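Local coordinates for variant surface glycoprotein MITat 1.13 (Trypanosoma brucei, PDB 6Z8H), which probably forms part of the dense surface coat by which the parasite evades the host immune response through antigenic variation, at the glycan on B:Asn260. Numbering follows the deposited sequence. Chains: chain A/B, Variant surface glycoprotein MITat 1.13.

The glycan on B:Asn260. Residues chain A 35-36, 38-39, 124, 127-128, 164-167, 169; chain B 115, 118, 260, 263. With BMA (beta-D-mannopyranose), chain E; MAN (alpha-D-mannopyranose), chain F; NAG (2-acetamido-2-deoxy-beta-D-glucopyranose), chain C; NAG (2-acetamido-2-deoxy-beta-D-glucopyranose), chain D.
In this A-type variant surface glycoprotein, an N-linked glycan leaves B:Asn260, in the asparagine-X-threonine sequon at the start of helix 260-273, and runs over chain A of the dimer in the deposited assembly. The amide nitrogen ND2 of B:Asn260 is bonded to C1 of NAG (chain D), and a water links this nitrogen to the acetamide oxygen O7 of the same sugar. A:Asn124, on helix 78-129, meets B:Asn260 tip to tip, the two amide planes 49° apart; their direct bond is weak. The B:Glu118 side chain crosses that of A:Asn124 at about a right angle, with the carboxylate and amide planes 55° apart. Its OE2 takes two N-H groups from different directions: A:Asn124 ND2 meets the anti lone pair of B:Glu118 OE2 at 2.8 Å, and OE2 lies in the plane of the A:Asn124 amide, whereas N2 of NAG (chain D) approaches OE2 at 3.1 Å from above the carboxylate. A:Lys38, extended with CG anti to the backbone N (chi1 178°), brings NZ to an in-plane lone pair of A:Asn124 OD1 at 2.8 Å, so both ends of that amide are engaged and its rotation is fixed. A:Lys38 NZ also donates to the acetamide oxygen O7 of NAG (chain C) at 3.0 Å and forms a long salt bridge with B:Glu118 OE2, whose charge it may partly offset. Farther along, the A:Cys35–A:Cys165 disulfide backs the sugars: A:Cys165 SG packs against the acetamide carbon C7 of NAG (chain C) and also lies over one face of the A:His127 ring, toward its rim. The backbone N of A:Cys165 donates to the O3 hydroxyl of NAG (chain C) at 2.9 Å. A:Asp164 OD2 receives the BMA O2 hydroxyl at 2.8 Å from above the carboxylate plane. At the far end, the MAN O3 hydroxyl reaches the carbonyl O of A:Cys35 at 2.9 Å, while A:Ser39 CB lies against C4 of this mannose.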
ATOM      1  N   CYS A  35       8.736  11.442 -16.886  1.00 33.60           N
ATOM      2  CA  CYS A  35       7.921  12.229 -15.963  1.00 33.57           C
ATOM      3  C   CYS A  35       6.426  12.083 -16.242  1.00 33.56           C
ATOM      4  O   CYS A  35       5.631  11.921 -15.308  1.00 33.45           O
ATOM      5  CB  CYS A  35       8.311  13.703 -16.021  1.00 35.38           C
ATOM      6  SG  CYS A  35      10.006  14.059 -15.403  1.00 37.60           S
ATOM      7  N   GLY A  36       6.030  12.089 -17.517  1.00 33.47           N
ATOM      8  CA  GLY A  36       4.628  11.953 -17.864  1.00 33.31           C
ATOM      9  C   GLY A  36       4.104  10.556 -17.611  1.00 33.30           C
ATOM     10  O   GLY A  36       2.987  10.385 -17.111  1.00 34.24           O
ATOM     11  N   LYS A  38       5.185   8.414 -15.403  1.00 30.78           N
ATOM     12  CA  LYS A  38       5.100   8.194 -13.967  1.00 30.52           C
ATOM     13  C   LYS A  38       3.914   8.943 -13.404  1.00 31.13           C
ATOM     14  O   LYS A  38       3.151   8.384 -12.611  1.00 31.43           O
ATOM     15  CB  LYS A  38       6.390   8.657 -13.287  1.00 30.39           C
ATOM     16  CG  LYS A  38       6.384   8.526 -11.763  1.00 29.77           C
ATOM     17  CD  LYS A  38       7.701   9.026 -11.141  1.00 29.32           C
ATOM     18  CE  LYS A  38       7.549   9.069  -9.622  1.00 29.56           C
ATOM     19  NZ  LYS A  38       8.730   9.620  -8.972  1.00 29.69           N
ATOM     20  N   SER A  39       3.738  10.209 -13.787  1.00 31.48           N
ATOM     21  CA  SER A  39       2.613  10.999 -13.301  1.00 32.84           C
ATOM     22  C   SER A  39       1.290  10.359 -13.683  1.00 33.07           C
ATOM     23  O   SER A  39       0.382  10.241 -12.845  1.00 33.29           O
ATOM     24  CB  SER A  39       2.687  12.426 -13.838  1.00 34.36           C
ATOM     25  OG  SER A  39       1.531  13.138 -13.443  1.00 36.44           O
ATOM     26  N   ASN A 124      11.827   6.709 -12.540  1.00 25.56           N
ATOM     27  CA  ASN A 124      12.774   7.673 -12.002  1.00 24.92           C
ATOM     28  C   ASN A 124      14.087   7.557 -12.743  1.00 24.76           C
ATOM     29  O   ASN A 124      14.687   8.562 -13.162  1.00 26.82           O
ATOM     30  CB  ASN A 124      13.061   7.394 -10.534  1.00 25.15           C
ATOM     31  CG  ASN A 124      11.917   7.738  -9.638  1.00 25.29           C
ATOM     32  OD1 ASN A 124      10.982   8.418 -10.016  1.00 25.46           O
ATOM     33  ND2 ASN A 124      12.020   7.292  -8.401  1.00 24.68           N
ATOM     34  N   HIS A 127      14.065   8.851 -16.327  1.00 25.30           N
ATOM     35  CA  HIS A 127      14.163  10.313 -16.298  1.00 27.58           C
ATOM     36  C   HIS A 127      15.618  10.743 -16.094  1.00 27.65           C
ATOM     37  O   HIS A 127      16.031  11.724 -16.605  1.00 28.03           O
ATOM     38  CB  HIS A 127      13.311  10.841 -15.177  1.00 28.96           C
ATOM     39  CG  HIS A 127      13.522  12.271 -14.969  1.00 28.49           C
ATOM     40  ND1 HIS A 127      13.034  13.142 -15.821  1.00 32.29           N
ATOM     41  CD2 HIS A 127      14.158  12.992 -14.065  1.00 30.76           C
ATOM     42  CE1 HIS A 127      13.366  14.326 -15.503  1.00 32.03           C
ATOM     43  NE2 HIS A 127      13.997  14.256 -14.447  1.00 32.34           N
ATOM     44  N   LYS A 128      16.388   9.982 -15.352  1.00 27.68           N
ATOM     45  CA  LYS A 128      17.824  10.269 -15.155  1.00 27.10           C
ATOM     46  C   LYS A 128      18.545  10.065 -16.504  1.00 26.88           C
ATOM     47  O   LYS A 128      19.553  10.654 -16.718  1.00 27.79           O
ATOM     48  CB  LYS A 128      18.375   9.280 -14.124  1.00 26.19           C
ATOM     49  CG  LYS A 128      17.890   9.401 -12.683  1.00 27.88           C
ATOM     50  CD  LYS A 128      18.103  10.675 -12.041  1.00 28.75           C
ATOM     51  CE  LYS A 128      17.910  10.584 -10.546  1.00 28.56           C
ATOM     52  NZ  LYS A 128      18.092  11.903  -9.939  1.00 31.12           N
ATOM     53  N   ASP A 164      14.627  18.327 -11.737  1.00 36.21           N
ATOM     54  CA  ASP A 164      13.275  17.867 -11.486  1.00 36.43           C
ATOM     55  C   ASP A 164      12.496  17.828 -12.797  1.00 36.16           C
ATOM     56  O   ASP A 164      12.900  18.392 -13.815  1.00 36.81           O
ATOM     57  CB  ASP A 164      12.541  18.815 -10.543  1.00 37.65           C
ATOM     58  CG  ASP A 164      13.160  18.867  -9.172  1.00 37.43           C
ATOM     59  OD1 ASP A 164      13.862  17.904  -8.796  1.00 36.50           O
ATOM     60  OD2 ASP A 164      12.914  19.874  -8.463  1.00 38.16           O
ATOM     61  N   CYS A 165      11.343  17.174 -12.751  1.00 36.84           N
ATOM     62  CA  CYS A 165      10.421  17.201 -13.870  1.00 37.55           C
ATOM     63  C   CYS A 165       9.924  18.630 -14.091  1.00 37.73           C
ATOM     64  O   CYS A 165       9.797  19.409 -13.138  1.00 39.75           O
ATOM     65  CB  CYS A 165       9.218  16.302 -13.557  1.00 37.70           C
ATOM     66  SG  CYS A 165       9.619  14.509 -13.453  1.00 37.17           S
ATOM     67  N   PRO A 166       9.684  19.024 -15.340  1.00 39.89           N
ATOM     68  CA  PRO A 166       9.049  20.327 -15.586  1.00 41.97           C
ATOM     69  C   PRO A 166       7.646  20.397 -14.999  1.00 44.21           C
ATOM     70  O   PRO A 166       6.947  19.389 -14.873  1.00 43.56           O
ATOM     71  CB  PRO A 166       9.018  20.428 -17.113  1.00 42.98           C
ATOM     72  CG  PRO A 166       9.049  19.011 -17.594  1.00 42.29           C
ATOM     73  CD  PRO A 166       9.874  18.246 -16.576  1.00 39.50           C
ATOM     74  N   ASN A 167       7.240  21.618 -14.643  1.00 47.86           N
ATOM     75  CA  ASN A 167       5.955  21.822 -13.979  1.00 51.82           C
ATOM     76  C   ASN A 167       4.772  21.499 -14.888  1.00 53.66           C
ATOM     77  O   ASN A 167       3.707  21.114 -14.387  1.00 54.83           O
ATOM     78  CB  ASN A 167       5.863  23.257 -13.454  1.00 53.68           C
ATOM     79  CG  ASN A 167       6.930  23.562 -12.419  1.00 55.34           C
ATOM     80  OD1 ASN A 167       8.126  23.596 -12.733  1.00 56.28           O
ATOM     81  ND2 ASN A 167       6.505  23.793 -11.177  1.00 56.23           N
ATOM     82  N   ASP A 169       3.710  19.137 -18.316  1.00 59.96           N
ATOM     83  CA  ASP A 169       4.180  18.045 -19.165  1.00 62.04           C
ATOM     84  C   ASP A 169       3.493  18.089 -20.534  1.00 62.59           C
ATOM     85  O   ASP A 169       2.927  17.098 -21.013  1.00 62.51           O
ATOM     86  CB  ASP A 169       3.956  16.692 -18.489  1.00 63.71           C
ATOM     87  CG  ASP A 169       4.590  15.541 -19.266  1.00 64.98           C
ATOM     88  OD1 ASP A 169       5.824  15.342 -19.164  1.00 66.16           O
ATOM     89  OD2 ASP A 169       3.853  14.846 -19.996  1.00 64.98           O
TER
ATOM     90  N   LYS B 115       7.035   3.820  -0.502  1.00 20.69           N
ATOM     91  CA  LYS B 115       8.425   4.260  -0.579  1.00 18.98           C
ATOM     92  C   LYS B 115       9.374   3.092  -0.810  1.00 18.95           C
ATOM     93  O   LYS B 115      10.331   3.208  -1.586  1.00 20.23           O
ATOM     94  CB  LYS B 115       8.762   5.059   0.681  1.00 20.01           C
ATOM     95  CG  LYS B 115       8.072   6.395   0.690  1.00 21.60           C
ATOM     96  CD  LYS B 115       8.174   7.149   1.969  1.00 25.21           C
ATOM     97  CE  LYS B 115       7.557   8.531   1.825  1.00 27.71           C
ATOM     98  NZ  LYS B 115       7.845   9.395   3.016  1.00 31.19           N
ATOM     99  N   GLU B 118       8.943   1.968  -4.548  1.00 22.01           N
ATOM    100  CA  GLU B 118       9.629   2.890  -5.463  1.00 22.98           C
ATOM    101  C   GLU B 118      11.144   2.661  -5.420  1.00 21.65           C
ATOM    102  O   GLU B 118      11.812   2.633  -6.463  1.00 22.30           O
ATOM    103  CB  GLU B 118       9.277   4.337  -5.109  1.00 23.09           C
ATOM    104  CG  GLU B 118       9.955   5.356  -6.038  1.00 24.95           C
ATOM    105  CD  GLU B 118       9.496   6.788  -5.819  1.00 27.14           C
ATOM    106  OE1 GLU B 118       8.521   7.032  -5.118  1.00 29.87           O
ATOM    107  OE2 GLU B 118      10.076   7.719  -6.386  1.00 28.57           O
ATOM    108  N   ASN B 260      15.847   8.068  -2.226  1.00 22.59           N
ATOM    109  CA  ASN B 260      14.707   7.160  -2.294  1.00 21.72           C
ATOM    110  C   ASN B 260      14.816   6.033  -1.273  1.00 20.95           C
ATOM    111  O   ASN B 260      13.816   5.700  -0.615  1.00 21.40           O
ATOM    112  CB  ASN B 260      14.601   6.517  -3.670  1.00 22.88           C
ATOM    113  CG  ASN B 260      13.911   7.370  -4.726  1.00 24.73           C
ATOM    114  OD1 ASN B 260      13.768   6.891  -5.861  1.00 23.69           O
ATOM    115  ND2 ASN B 260      13.508   8.608  -4.402  1.00 24.00           N
ATOM    116  N   VAL B 263      14.676   7.322   2.416  1.00 19.77           N
ATOM    117  CA  VAL B 263      13.305   7.701   2.747  1.00 19.65           C
ATOM    118  C   VAL B 263      12.459   6.464   3.056  1.00 18.73           C
ATOM    119  O   VAL B 263      11.584   6.487   3.946  1.00 19.70           O
ATOM    120  CB  VAL B 263      12.720   8.572   1.612  1.00 20.92           C
ATOM    121  CG1 VAL B 263      11.289   8.651   1.667  1.00 24.84           C
ATOM    122  CG2 VAL B 263      13.323   9.974   1.679  1.00 20.77           C
TER
HETATM  123  C1  BMA E   1       8.999  18.678  -8.319  1.00 37.02           C
HETATM  124  C2  BMA E   1       9.274  20.107  -8.034  1.00 37.86           C
HETATM  125  C3  BMA E   1       7.959  20.815  -8.267  1.00 38.09           C
HETATM  126  C4  BMA E   1       7.466  20.479  -9.629  1.00 38.16           C
HETATM  127  C5  BMA E   1       7.335  19.007  -9.793  1.00 36.33           C
HETATM  128  C6  BMA E   1       6.901  18.660 -11.150  1.00 34.79           C
HETATM  129  O2  BMA E   1      10.266  20.656  -8.873  1.00 38.63           O
HETATM  130  O3  BMA E   1       8.153  22.180  -8.125  1.00 40.58           O
HETATM  131  O4  BMA E   1       6.184  21.040  -9.779  1.00 40.59           O
HETATM  132  O5  BMA E   1       8.587  18.393  -9.563  1.00 35.70           O
HETATM  133  O6  BMA E   1       6.903  17.316 -11.274  1.00 35.52           O
HETATM  134  C1  MAN F   2       5.530  16.769 -11.168  1.00 37.44           C
HETATM  135  C2  MAN F   2       5.645  15.240 -11.306  1.00 37.40           C
HETATM  136  C3  MAN F   2       5.770  14.807 -12.724  1.00 36.37           C
HETATM  137  C4  MAN F   2       4.708  15.458 -13.633  1.00 38.29           C
HETATM  138  C5  MAN F   2       4.730  16.987 -13.449  1.00 39.64           C
HETATM  139  C6  MAN F   2       3.592  17.641 -14.220  1.00 43.30           C
HETATM  140  O2  MAN F   2       4.439  14.611 -10.882  1.00 39.54           O
HETATM  141  O3  MAN F   2       5.716  13.405 -12.859  1.00 36.24           O
HETATM  142  O4  MAN F   2       5.002  15.171 -15.015  1.00 39.06           O
HETATM  143  O5  MAN F   2       4.562  17.302 -12.060  1.00 37.38           O
HETATM  144  O6  MAN F   2       3.306  16.796 -15.363  1.00 45.85           O
HETATM  145  C1  NAG C 502      11.233  13.895  -7.750  1.00 30.17           C
HETATM  146  C2  NAG C 502      10.555  14.304  -9.061  1.00 28.21           C
HETATM  147  C3  NAG C 502      10.711  15.794  -9.228  1.00 29.33           C
HETATM  148  C4  NAG C 502      10.124  16.470  -8.015  1.00 31.05           C
HETATM  149  C5  NAG C 502      10.809  15.916  -6.752  1.00 31.60           C
HETATM  150  C6  NAG C 502      10.349  16.502  -5.449  1.00 33.02           C
HETATM  151  C7  NAG C 502      10.452  12.549 -10.740  1.00 28.26           C
HETATM  152  C8  NAG C 502      11.155  11.831 -11.827  1.00 29.72           C
HETATM  153  N2  NAG C 502      11.029  13.542 -10.184  1.00 27.21           N
HETATM  154  O3  NAG C 502      10.042  16.133 -10.433  1.00 29.75           O
HETATM  155  O4  NAG C 502      10.348  17.866  -7.922  1.00 31.21           O
HETATM  156  O5  NAG C 502      10.651  14.577  -6.702  1.00 30.81           O
HETATM  157  O6  NAG C 502       8.948  16.349  -5.311  1.00 35.33           O
HETATM  158  O7  NAG C 502       9.413  12.179 -10.368  1.00 30.31           O
HETATM  159  C1  NAG D 504      12.636   9.433  -5.452  1.00 24.19           C
HETATM  160  C2  NAG D 504      11.566  10.338  -4.733  1.00 25.71           C
HETATM  161  C3  NAG D 504      10.847  11.179  -5.722  1.00 27.00           C
HETATM  162  C4  NAG D 504      11.885  11.882  -6.597  1.00 26.53           C
HETATM  163  C5  NAG D 504      12.858  10.855  -7.164  1.00 25.65           C
HETATM  164  C6  NAG D 504      13.919  11.469  -8.125  1.00 25.59           C
HETATM  165  C7  NAG D 504      10.426   9.719  -2.688  1.00 29.91           C
HETATM  166  C8  NAG D 504       9.359   8.777  -2.162  1.00 31.31           C
HETATM  167  N2  NAG D 504      10.660   9.489  -3.952  1.00 27.62           N
HETATM  168  O3  NAG D 504      10.147  12.107  -4.944  1.00 27.86           O
HETATM  169  O4  NAG D 504      11.044  12.327  -7.630  1.00 26.30           O
HETATM  170  O5  NAG D 504      13.547  10.275  -6.096  1.00 25.55           O
HETATM  171  O6  NAG D 504      14.464  10.486  -8.972  1.00 25.75           O
HETATM  172  O7  NAG D 504      10.891  10.553  -2.047  1.00 30.94           O
HETATM  173  O   HOH W   1      15.385   8.128  -7.963  1.00 21.97           O
HETATM  174  O   HOH W   2      14.593  10.899 -11.666  1.00 23.35           O
HETATM  175  O   HOH W   3      13.549  10.176  -2.053  1.00 27.07           O